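Local coordinates for protein thiosulfate sulfurtransferase (Pseudomonas aeruginosa, PDB 1YT8) that probably transfers sulfur from thiosulfate to cyanide, as a thiosulfate sulfurtransferase built from four rhodanese-like domains, at residues I55-Y69 and A80-L94. Numbering follows the deposited sequence.
Unlike the reference sequence in segment 80-94: His84 (reference Leu).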
ATOM      1  N   ILE A  55      -1.893 -12.661  -4.367  1.00 15.70           N
ATOM      2  CA  ILE A  55      -0.657 -13.419  -4.534  1.00 15.37           C
ATOM      3  C   ILE A  55      -0.039 -13.402  -5.933  1.00 13.93           C
ATOM      4  O   ILE A  55       1.172 -13.232  -6.067  1.00 14.57           O
ATOM      5  CB  ILE A  55      -0.840 -14.886  -4.056  1.00 15.98           C
ATOM      6  CG1 ILE A  55       0.527 -15.563  -3.921  1.00 15.25           C
ATOM      7  CG2 ILE A  55      -1.744 -15.656  -5.019  1.00 15.58           C
ATOM      8  CD1 ILE A  55       1.386 -14.994  -2.793  1.00 16.17           C
ATOM      9  N   HIS A  56      -0.850 -13.551  -6.977  1.00 15.47           N
ATOM     10  CA  HIS A  56      -0.296 -13.563  -8.329  1.00 16.67           C
ATOM     11  C   HIS A  56       0.289 -12.228  -8.770  1.00 17.67           C
ATOM     12  O   HIS A  56       1.112 -12.181  -9.684  1.00 17.82           O
ATOM     13  CB  HIS A  56      -1.343 -14.037  -9.340  1.00 17.76           C
ATOM     14  CG  HIS A  56      -1.671 -15.491  -9.219  1.00 18.59           C
ATOM     15  ND1 HIS A  56      -0.770 -16.413  -8.731  1.00 18.97           N
ATOM     16  CD2 HIS A  56      -2.786 -16.188  -9.543  1.00 20.59           C
ATOM     17  CE1 HIS A  56      -1.315 -17.616  -8.759  1.00 20.21           C
ATOM     18  NE2 HIS A  56      -2.537 -17.508  -9.248  1.00 20.95           N
ATOM     19  N   ALA A  57      -0.126 -11.147  -8.119  1.00 17.01           N
ATOM     20  CA  ALA A  57       0.393  -9.829  -8.460  1.00 15.89           C
ATOM     21  C   ALA A  57       1.608  -9.484  -7.600  1.00 15.00           C
ATOM     22  O   ALA A  57       2.587  -8.931  -8.095  1.00 16.10           O
ATOM     23  CB  ALA A  57      -0.695  -8.768  -8.276  1.00 15.24           C
ATOM     24  N   ARG A  58       1.553  -9.825  -6.317  1.00 14.26           N
ATOM     25  CA  ARG A  58       2.651  -9.514  -5.402  1.00 14.75           C
ATOM     26  C   ARG A  58       3.817 -10.506  -5.453  1.00 13.79           C
ATOM     27  O   ARG A  58       4.951 -10.152  -5.133  1.00 14.12           O
ATOM     28  CB  ARG A  58       2.103  -9.389  -3.976  1.00 16.85           C
ATOM     29  CG  ARG A  58       1.048  -8.294  -3.861  1.00 18.33           C
ATOM     30  CD  ARG A  58       0.418  -8.224  -2.488  1.00 17.18           C
ATOM     31  NE  ARG A  58       1.342  -7.744  -1.467  1.00 17.92           N
ATOM     32  CZ  ARG A  58       1.003  -7.567  -0.197  1.00 19.83           C
ATOM     33  NH1 ARG A  58      -0.239  -7.828   0.194  1.00 19.21           N
ATOM     34  NH2 ARG A  58       1.899  -7.135   0.683  1.00 18.79           N
ATOM     35  N   VAL A  59       3.537 -11.742  -5.852  1.00 14.51           N
ATOM     36  CA  VAL A  59       4.569 -12.771  -5.965  1.00 15.83           C
ATOM     37  C   VAL A  59       4.275 -13.544  -7.254  1.00 16.51           C
ATOM     38  O   VAL A  59       3.852 -14.698  -7.214  1.00 15.89           O
ATOM     39  CB  VAL A  59       4.540 -13.754  -4.760  1.00 15.79           C
ATOM     40  CG1 VAL A  59       5.735 -14.704  -4.830  1.00 16.78           C
ATOM     41  CG2 VAL A  59       4.562 -12.982  -3.446  1.00 16.84           C
ATOM     42  N   PRO A  60       4.497 -12.908  -8.419  1.00 16.39           N
ATOM     43  CA  PRO A  60       4.250 -13.522  -9.728  1.00 17.75           C
ATOM     44  C   PRO A  60       5.060 -14.770 -10.088  1.00 18.76           C
ATOM     45  O   PRO A  60       4.537 -15.673 -10.743  1.00 19.48           O
ATOM     46  CB  PRO A  60       4.494 -12.367 -10.700  1.00 17.02           C
ATOM     47  CG  PRO A  60       5.554 -11.575 -10.010  1.00 19.14           C
ATOM     48  CD  PRO A  60       5.056 -11.552  -8.578  1.00 17.14           C
ATOM     49  N   ARG A  61       6.321 -14.823  -9.672  1.00 19.03           N
ATOM     50  CA  ARG A  61       7.176 -15.976  -9.974  1.00 20.64           C
ATOM     51  C   ARG A  61       6.749 -17.168  -9.130  1.00 20.29           C
ATOM     52  O   ARG A  61       6.920 -17.168  -7.912  1.00 20.89           O
ATOM     53  CB  ARG A  61       8.642 -15.654  -9.683  1.00 23.38           C
ATOM     54  CG  ARG A  61       9.540 -15.601 -10.902  1.00 29.08           C
ATOM     55  CD  ARG A  61      10.872 -16.281 -10.603  1.00 30.59           C
ATOM     56  NE  ARG A  61      11.466 -15.806  -9.356  1.00 31.23           N
ATOM     57  CZ  ARG A  61      12.453 -16.426  -8.718  1.00 33.89           C
ATOM     58  NH1 ARG A  61      12.956 -17.550  -9.213  1.00 36.05           N
ATOM     59  NH2 ARG A  61      12.935 -15.931  -7.587  1.00 31.67           N
ATOM     60  N   ARG A  62       6.209 -18.193  -9.781  1.00 19.67           N
ATOM     61  CA  ARG A  62       5.726 -19.369  -9.072  1.00 19.78           C
ATOM     62  C   ARG A  62       6.782 -20.125  -8.273  1.00 18.85           C
ATOM     63  O   ARG A  62       6.443 -20.836  -7.326  1.00 20.36           O
ATOM     64  CB  ARG A  62       5.029 -20.320 -10.050  1.00 21.83           C
ATOM     65  CG  ARG A  62       3.825 -19.702 -10.770  1.00 25.06           C
ATOM     66  CD  ARG A  62       2.731 -19.262  -9.805  1.00 28.02           C
ATOM     67  NE  ARG A  62       1.483 -18.920 -10.492  1.00 30.06           N
ATOM     68  CZ  ARG A  62       1.235 -17.763 -11.102  1.00 30.98           C
ATOM     69  NH1 ARG A  62       2.146 -16.800 -11.122  1.00 31.62           N
ATOM     70  NH2 ARG A  62       0.067 -17.572 -11.703  1.00 32.19           N
ATOM     71  N   ASP A  63       8.054 -19.981  -8.634  1.00 18.75           N
ATOM     72  CA  ASP A  63       9.104 -20.677  -7.897  1.00 19.09           C
ATOM     73  C   ASP A  63       9.899 -19.753  -6.969  1.00 17.71           C
ATOM     74  O   ASP A  63      11.035 -20.049  -6.602  1.00 17.04           O
ATOM     75  CB  ASP A  63      10.038 -21.428  -8.865  1.00 22.01           C
ATOM     76  CG  ASP A  63      10.927 -20.500  -9.674  1.00 26.26           C
ATOM     77  OD1 ASP A  63      10.491 -19.375  -9.994  1.00 27.25           O
ATOM     78  OD2 ASP A  63      12.064 -20.910 -10.003  1.00 28.84           O
ATOM     79  N   THR A  64       9.292 -18.631  -6.588  1.00 17.75           N
ATOM     80  CA  THR A  64       9.933 -17.689  -5.668  1.00 17.36           C
ATOM     81  C   THR A  64       9.965 -18.344  -4.288  1.00 14.75           C
ATOM     82  O   THR A  64       8.993 -18.981  -3.881  1.00 16.39           O
ATOM     83  CB  THR A  64       9.114 -16.381  -5.507  1.00 18.00           C
ATOM     84  OG1 THR A  64       9.003 -15.711  -6.765  1.00 19.56           O
ATOM     85  CG2 THR A  64       9.783 -15.453  -4.494  1.00 17.05           C
ATOM     86  N   PRO A  65      11.085 -18.219  -3.562  1.00 16.29           N
ATOM     87  CA  PRO A  65      11.130 -18.829  -2.228  1.00 14.99           C
ATOM     88  C   PRO A  65      10.164 -18.066  -1.317  1.00 15.50           C
ATOM     89  O   PRO A  65      10.441 -16.933  -0.921  1.00 15.27           O
ATOM     90  CB  PRO A  65      12.585 -18.634  -1.809  1.00 15.87           C
ATOM     91  CG  PRO A  65      13.318 -18.666  -3.124  1.00 16.73           C
ATOM     92  CD  PRO A  65      12.433 -17.810  -3.995  1.00 14.29           C
ATOM     93  N   ILE A  66       9.030 -18.680  -1.002  1.00 14.21           N
ATOM     94  CA  ILE A  66       8.035 -18.044  -0.147  1.00 13.04           C
ATOM     95  C   ILE A  66       8.058 -18.646   1.251  1.00 14.21           C
ATOM     96  O   ILE A  66       8.041 -19.866   1.409  1.00 11.52           O
ATOM     97  CB  ILE A  66       6.607 -18.230  -0.703  1.00 14.25           C
ATOM     98  CG1 ILE A  66       6.499 -17.621  -2.097  1.00 11.44           C
ATOM     99  CG2 ILE A  66       5.586 -17.588   0.243  1.00 14.43           C
ATOM    100  CD1 ILE A  66       5.201 -17.975  -2.796  1.00 15.00           C
ATOM    101  N   THR A  67       8.097 -17.783   2.260  1.00 13.77           N
ATOM    102  CA  THR A  67       8.091 -18.226   3.650  1.00 13.65           C
ATOM    103  C   THR A  67       6.943 -17.506   4.359  1.00 14.41           C
ATOM    104  O   THR A  67       6.961 -16.282   4.504  1.00 13.59           O
ATOM    105  CB  THR A  67       9.426 -17.890   4.363  1.00 12.98           C
ATOM    106  OG1 THR A  67      10.514 -18.538   3.687  1.00 14.36           O
ATOM    107  CG2 THR A  67       9.391 -18.367   5.813  1.00 12.68           C
ATOM    108  N   VAL A  68       5.938 -18.268   4.783  1.00 15.95           N
ATOM    109  CA  VAL A  68       4.783 -17.695   5.472  1.00 15.69           C
ATOM    110  C   VAL A  68       4.897 -17.863   6.985  1.00 13.58           C
ATOM    111  O   VAL A  68       5.591 -18.756   7.471  1.00 14.95           O
ATOM    112  CB  VAL A  68       3.457 -18.354   5.001  1.00 17.35           C
ATOM    113  CG1 VAL A  68       3.239 -18.097   3.517  1.00 17.64           C
ATOM    114  CG2 VAL A  68       3.490 -19.849   5.271  1.00 17.68           C
ATOM    115  N   TYR A  69       4.214 -17.004   7.735  1.00 13.05           N
ATOM    116  CA  TYR A  69       4.256 -17.104   9.188  1.00 13.25           C
ATOM    117  C   TYR A  69       3.094 -16.379   9.851  1.00 13.73           C
ATOM    118  O   TYR A  69       2.420 -15.554   9.234  1.00 11.84           O
ATOM    119  CB  TYR A  69       5.575 -16.523   9.725  1.00 13.55           C
ATOM    120  CG  TYR A  69       5.611 -15.000   9.808  1.00 14.65           C
ATOM    121  CD1 TYR A  69       5.172 -14.330  10.956  1.00 15.71           C
ATOM    122  CD2 TYR A  69       6.039 -14.230   8.725  1.00 16.25           C
ATOM    123  CE1 TYR A  69       5.156 -12.931  11.022  1.00 14.12           C
ATOM    124  CE2 TYR A  69       6.023 -12.826   8.778  1.00 13.51           C
ATOM    125  CZ  TYR A  69       5.579 -12.186   9.928  1.00 14.18           C
ATOM    126  OH  TYR A  69       5.536 -10.807   9.981  1.00 12.31           O
ATOM    127  N   ALA A  80       0.199 -22.010   3.497  1.00 14.06           N
ATOM    128  CA  ALA A  80       1.199 -22.790   2.771  1.00 15.32           C
ATOM    129  C   ALA A  80       0.556 -23.796   1.822  1.00 16.10           C
ATOM    130  O   ALA A  80       0.997 -23.952   0.684  1.00 16.56           O
ATOM    131  CB  ALA A  80       2.114 -23.512   3.755  1.00 14.70           C
ATOM    132  N   GLN A  81      -0.487 -24.475   2.295  1.00 18.19           N
ATOM    133  CA  GLN A  81      -1.187 -25.467   1.485  1.00 18.20           C
ATOM    134  C   GLN A  81      -1.892 -24.833   0.292  1.00 17.78           C
ATOM    135  O   GLN A  81      -1.824 -25.343  -0.827  1.00 18.16           O
ATOM    136  CB  GLN A  81      -2.218 -26.217   2.335  1.00 20.85           C
ATOM    137  CG  GLN A  81      -2.953 -27.323   1.588  1.00 22.33           C
ATOM    138  CD  GLN A  81      -2.012 -28.407   1.086  1.00 27.23           C
ATOM    139  OE1 GLN A  81      -1.228 -28.965   1.856  1.00 28.91           O
ATOM    140  NE2 GLN A  81      -2.088 -28.713  -0.207  1.00 28.08           N
ATOM    141  N   ARG A  82      -2.584 -23.726   0.529  1.00 16.93           N
ATOM    142  CA  ARG A  82      -3.295 -23.060  -0.547  1.00 16.26           C
ATOM    143  C   ARG A  82      -2.321 -22.564  -1.595  1.00 13.77           C
ATOM    144  O   ARG A  82      -2.615 -22.589  -2.786  1.00 15.71           O
ATOM    145  CB  ARG A  82      -4.141 -21.916   0.006  1.00 17.66           C
ATOM    146  CG  ARG A  82      -5.342 -22.445   0.770  1.00 19.91           C
ATOM    147  CD  ARG A  82      -6.177 -21.356   1.411  1.00 19.75           C
ATOM    148  NE  ARG A  82      -7.306 -21.941   2.131  1.00 18.95           N
ATOM    149  CZ  ARG A  82      -8.129 -21.264   2.922  1.00 20.98           C
ATOM    150  NH1 ARG A  82      -7.959 -19.959   3.104  1.00 19.13           N
ATOM    151  NH2 ARG A  82      -9.121 -21.896   3.537  1.00 19.95           N
ATOM    152  N   LEU A  83      -1.145 -22.126  -1.156  1.00 16.27           N
ATOM    153  CA  LEU A  83      -0.143 -21.653  -2.107  1.00 15.69           C
ATOM    154  C   LEU A  83       0.347 -22.834  -2.940  1.00 16.92           C
ATOM    155  O   LEU A  83       0.554 -22.707  -4.143  1.00 16.00           O
ATOM    156  CB  LEU A  83       1.024 -20.992  -1.376  1.00 15.74           C
ATOM    157  CG  LEU A  83       0.722 -19.626  -0.759  1.00 16.46           C
ATOM    158  CD1 LEU A  83       1.827 -19.215   0.218  1.00 17.46           C
ATOM    159  CD2 LEU A  83       0.598 -18.609  -1.881  1.00 15.40           C
ATOM    160  N   HIS A  84       0.534 -23.987  -2.321  1.00 18.14           N
ATOM    161  CA  HIS A  84       0.975 -25.134  -3.087  1.00 19.22           C
ATOM    162  C   HIS A  84      -0.053 -25.484  -4.153  1.00 20.01           C
ATOM    163  O   HIS A  84       0.281 -25.729  -5.309  1.00 20.10           O
ATOM    164  CB  HIS A  84       1.207 -26.324  -2.156  1.00 19.97           C
ATOM    165  CG  HIS A  84       1.548 -27.596  -2.888  1.00 20.88           C
ATOM    166  ND1 HIS A  84       2.832 -27.910  -3.279  1.00 24.09           N
ATOM    167  CD2 HIS A  84       0.756 -28.561  -3.419  1.00 21.80           C
ATOM    168  CE1 HIS A  84       2.821 -29.006  -4.022  1.00 24.68           C
ATOM    169  NE2 HIS A  84       1.569 -29.421  -4.123  1.00 23.14           N
ATOM    170  N   ASP A  85      -1.312 -25.494  -3.747  1.00 21.96           N
ATOM    171  CA  ASP A  85      -2.410 -25.785  -4.659  1.00 22.13           C
ATOM    172  C   ASP A  85      -2.590 -24.721  -5.753  1.00 22.39           C
ATOM    173  O   ASP A  85      -3.187 -24.985  -6.800  1.00 22.02           O
ATOM    174  CB  ASP A  85      -3.700 -25.968  -3.862  1.00 26.24           C
ATOM    175  CG  ASP A  85      -3.626 -27.163  -2.925  1.00 29.57           C
ATOM    176  OD1 ASP A  85      -3.068 -28.208  -3.328  1.00 32.46           O
ATOM    177  OD2 ASP A  85      -4.117 -27.071  -1.784  1.00 32.10           O
ATOM    178  N   LEU A  86      -2.069 -23.521  -5.515  1.00 21.71           N
ATOM    179  CA  LEU A  86      -2.161 -22.457  -6.516  1.00 19.83           C
ATOM    180  C   LEU A  86      -1.005 -22.539  -7.507  1.00 19.60           C
ATOM    181  O   LEU A  86      -0.943 -21.777  -8.471  1.00 20.66           O
ATOM    182  CB  LEU A  86      -2.179 -21.069  -5.856  1.00 20.55           C
ATOM    183  CG  LEU A  86      -3.477 -20.715  -5.122  1.00 23.11           C
ATOM    184  CD1 LEU A  86      -3.321 -19.389  -4.402  1.00 24.68           C
ATOM    185  CD2 LEU A  86      -4.626 -20.664  -6.117  1.00 24.10           C
ATOM    186  N   GLY A  87      -0.086 -23.468  -7.259  1.00 19.81           N
ATOM    187  CA  GLY A  87       1.039 -23.639  -8.157  1.00 18.34           C
ATOM    188  C   GLY A  87       2.405 -23.172  -7.680  1.00 18.35           C
ATOM    189  O   GLY A  87       3.374 -23.262  -8.431  1.00 21.53           O
ATOM    190  N   TYR A  88       2.504 -22.663  -6.456  1.00 17.70           N
ATOM    191  CA  TYR A  88       3.797 -22.210  -5.946  1.00 18.73           C
ATOM    192  C   TYR A  88       4.627 -23.410  -5.492  1.00 18.52           C
ATOM    193  O   TYR A  88       4.221 -24.171  -4.616  1.00 20.38           O
ATOM    194  CB  TYR A  88       3.582 -21.193  -4.824  1.00 19.24           C
ATOM    195  CG  TYR A  88       3.071 -19.877  -5.369  1.00 18.89           C
ATOM    196  CD1 TYR A  88       3.951 -18.937  -5.911  1.00 17.53           C
ATOM    197  CD2 TYR A  88       1.703 -19.600  -5.415  1.00 19.07           C
ATOM    198  CE1 TYR A  88       3.485 -17.756  -6.489  1.00 17.69           C
ATOM    199  CE2 TYR A  88       1.223 -18.420  -5.993  1.00 19.01           C
ATOM    200  CZ  TYR A  88       2.120 -17.504  -6.527  1.00 19.29           C
ATOM    201  OH  TYR A  88       1.651 -16.347  -7.107  1.00 17.85           O
ATOM    202  N   SER A  89       5.796 -23.560  -6.108  1.00 19.28           N
ATOM    203  CA  SER A  89       6.687 -24.693  -5.867  1.00 20.11           C
ATOM    204  C   SER A  89       7.733 -24.628  -4.760  1.00 19.22           C
ATOM    205  O   SER A  89       8.379 -25.638  -4.478  1.00 21.12           O
ATOM    206  CB  SER A  89       7.403 -25.036  -7.174  1.00 22.33           C
ATOM    207  OG  SER A  89       8.170 -23.930  -7.622  1.00 23.64           O
ATOM    208  N   ASP A  90       7.923 -23.466  -4.145  1.00 18.00           N
ATOM    209  CA  ASP A  90       8.926 -23.342  -3.085  1.00 17.90           C
ATOM    210  C   ASP A  90       8.331 -22.606  -1.895  1.00 17.09           C
ATOM    211  O   ASP A  90       8.652 -21.445  -1.639  1.00 15.58           O
ATOM    212  CB  ASP A  90      10.155 -22.587  -3.616  1.00 18.72           C
ATOM    213  CG  ASP A  90      11.336 -22.612  -2.647  1.00 21.65           C
ATOM    214  OD1 ASP A  90      11.239 -23.233  -1.567  1.00 20.12           O
ATOM    215  OD2 ASP A  90      12.375 -21.999  -2.973  1.00 22.52           O
ATOM    216  N   VAL A  91       7.462 -23.298  -1.166  1.00 16.23           N
ATOM    217  CA  VAL A  91       6.798 -22.714  -0.013  1.00 16.94           C
ATOM    218  C   VAL A  91       7.300 -23.322   1.288  1.00 16.48           C
ATOM    219  O   VAL A  91       7.540 -24.527   1.375  1.00 17.55           O
ATOM    220  CB  VAL A  91       5.272 -22.927  -0.101  1.00 16.65           C
ATOM    221  CG1 VAL A  91       4.579 -22.186   1.026  1.00 17.61           C
ATOM    222  CG2 VAL A  91       4.758 -22.452  -1.447  1.00 17.58           C
ATOM    223  N   ALA A  92       7.459 -22.481   2.302  1.00 15.77           N
ATOM    224  CA  ALA A  92       7.922 -22.944   3.601  1.00 16.24           C
ATOM    225  C   ALA A  92       7.282 -22.159   4.735  1.00 16.96           C
ATOM    226  O   ALA A  92       6.736 -21.073   4.528  1.00 14.89           O
ATOM    227  CB  ALA A  92       9.436 -22.824   3.685  1.00 17.32           C
ATOM    228  N   LEU A  93       7.346 -22.728   5.933  1.00 16.74           N
ATOM    229  CA  LEU A  93       6.819 -22.088   7.131  1.00 18.30           C
ATOM    230  C   LEU A  93       8.038 -21.557   7.872  1.00 17.92           C
ATOM    231  O   LEU A  93       9.085 -22.201   7.867  1.00 18.58           O
ATOM    232  CB  LEU A  93       6.110 -23.111   8.020  1.00 20.35           C
ATOM    233  CG  LEU A  93       4.934 -23.893   7.434  1.00 21.62           C
ATOM    234  CD1 LEU A  93       4.511 -24.988   8.414  1.00 21.08           C
ATOM    235  CD2 LEU A  93       3.782 -22.948   7.153  1.00 19.73           C
ATOM    236  N   LEU A  94       7.911 -20.388   8.491  1.00 16.02           N
ATOM    237  CA  LEU A  94       9.014 -19.812   9.253  1.00 16.17           C
ATOM    238  C   LEU A  94       9.102 -20.573  10.572  1.00 18.87           C
ATOM    239  O   LEU A  94       8.120 -20.663  11.307  1.00 18.02           O
ATOM    240  CB  LEU A  94       8.760 -18.332   9.542  1.00 17.29           C
ATOM    241  CG  LEU A  94       9.794 -17.631  10.432  1.00 17.57           C
ATOM    242  CD1 LEU A  94      11.133 -17.564   9.714  1.00 16.69           C
ATOM    243  CD2 LEU A  94       9.309 -16.233  10.774  1.00 16.06           C
TER
HETATM  244  O   HOH W   1      -3.109 -20.248  -9.803  1.00 27.36           O
HETATM  245  O   HOH W   2       7.054 -20.841  -4.498  1.00 16.36           O
HETATM  246  O   HOH W   3       0.305 -21.139 -11.215  1.00 29.92           O
HETATM  247  O   HOH W   4      13.012 -21.696  -5.559  1.00 24.35           O
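Ile66, Thr67 and Val68 pair in parallel with Val91, Ala92 and Leu93, the short axes of strands 66-69 and 91-94 approaching to 4.5 Å at a crossing angle of -38°. The ladder alternates between strands: Ile66 N gives to Asp90 O, Ala92 N to Ile66 O at 2.8 Å, Val68 N to Ala92 O, and Leu94 N to Val68 O. Before it, Ser89 N binds Arg62 O, while one water donates to Arg62 O and Thr64 O and accepts from Asp90 N, bridging the two chains just ahead of the strands. The strands, with helix 75-85 between them, form a beta-alpha-beta crossover within the parallel five-stranded sheet of a rhodanese-like domain, strand 25-28 lying beyond 66-69. Leu83 faces the sheet from that helix and forks its methyls, CD1 against Val68 CG1 and CD2 against Ile55 CG1 at 3.7 Å; branched aliphatic residues suit this buried layer. Gly87 ends the helix in a Schellman motif; its phi of 107° suits glycine, because a side chain there would be jammed against the preceding carbonyl O. The Tyr88 ring lies between helix 51-58 and the strands, with Ile66 CD1 3.5 Å from its CD1 and Arg62 CD over one face, a CH-pi contact 3.9 Å from the centroid. The bend at chi2 (-61°) sets CD over the ring; farther out, the guanidinium covers the imidazole of His56, with NH2 toward the rim of that ring. A tyrosine suits this position because its buried hydroxyl has two partners: OH donates to Val59 O at 2.8 Å and accepts from His56 ND1 at 2.9 Å, nearly in the imidazole plane. The other ring nitrogen, NE2, is hydrogen-bonded to a water that donates to Leu86 O, tying the histidine to the helix end.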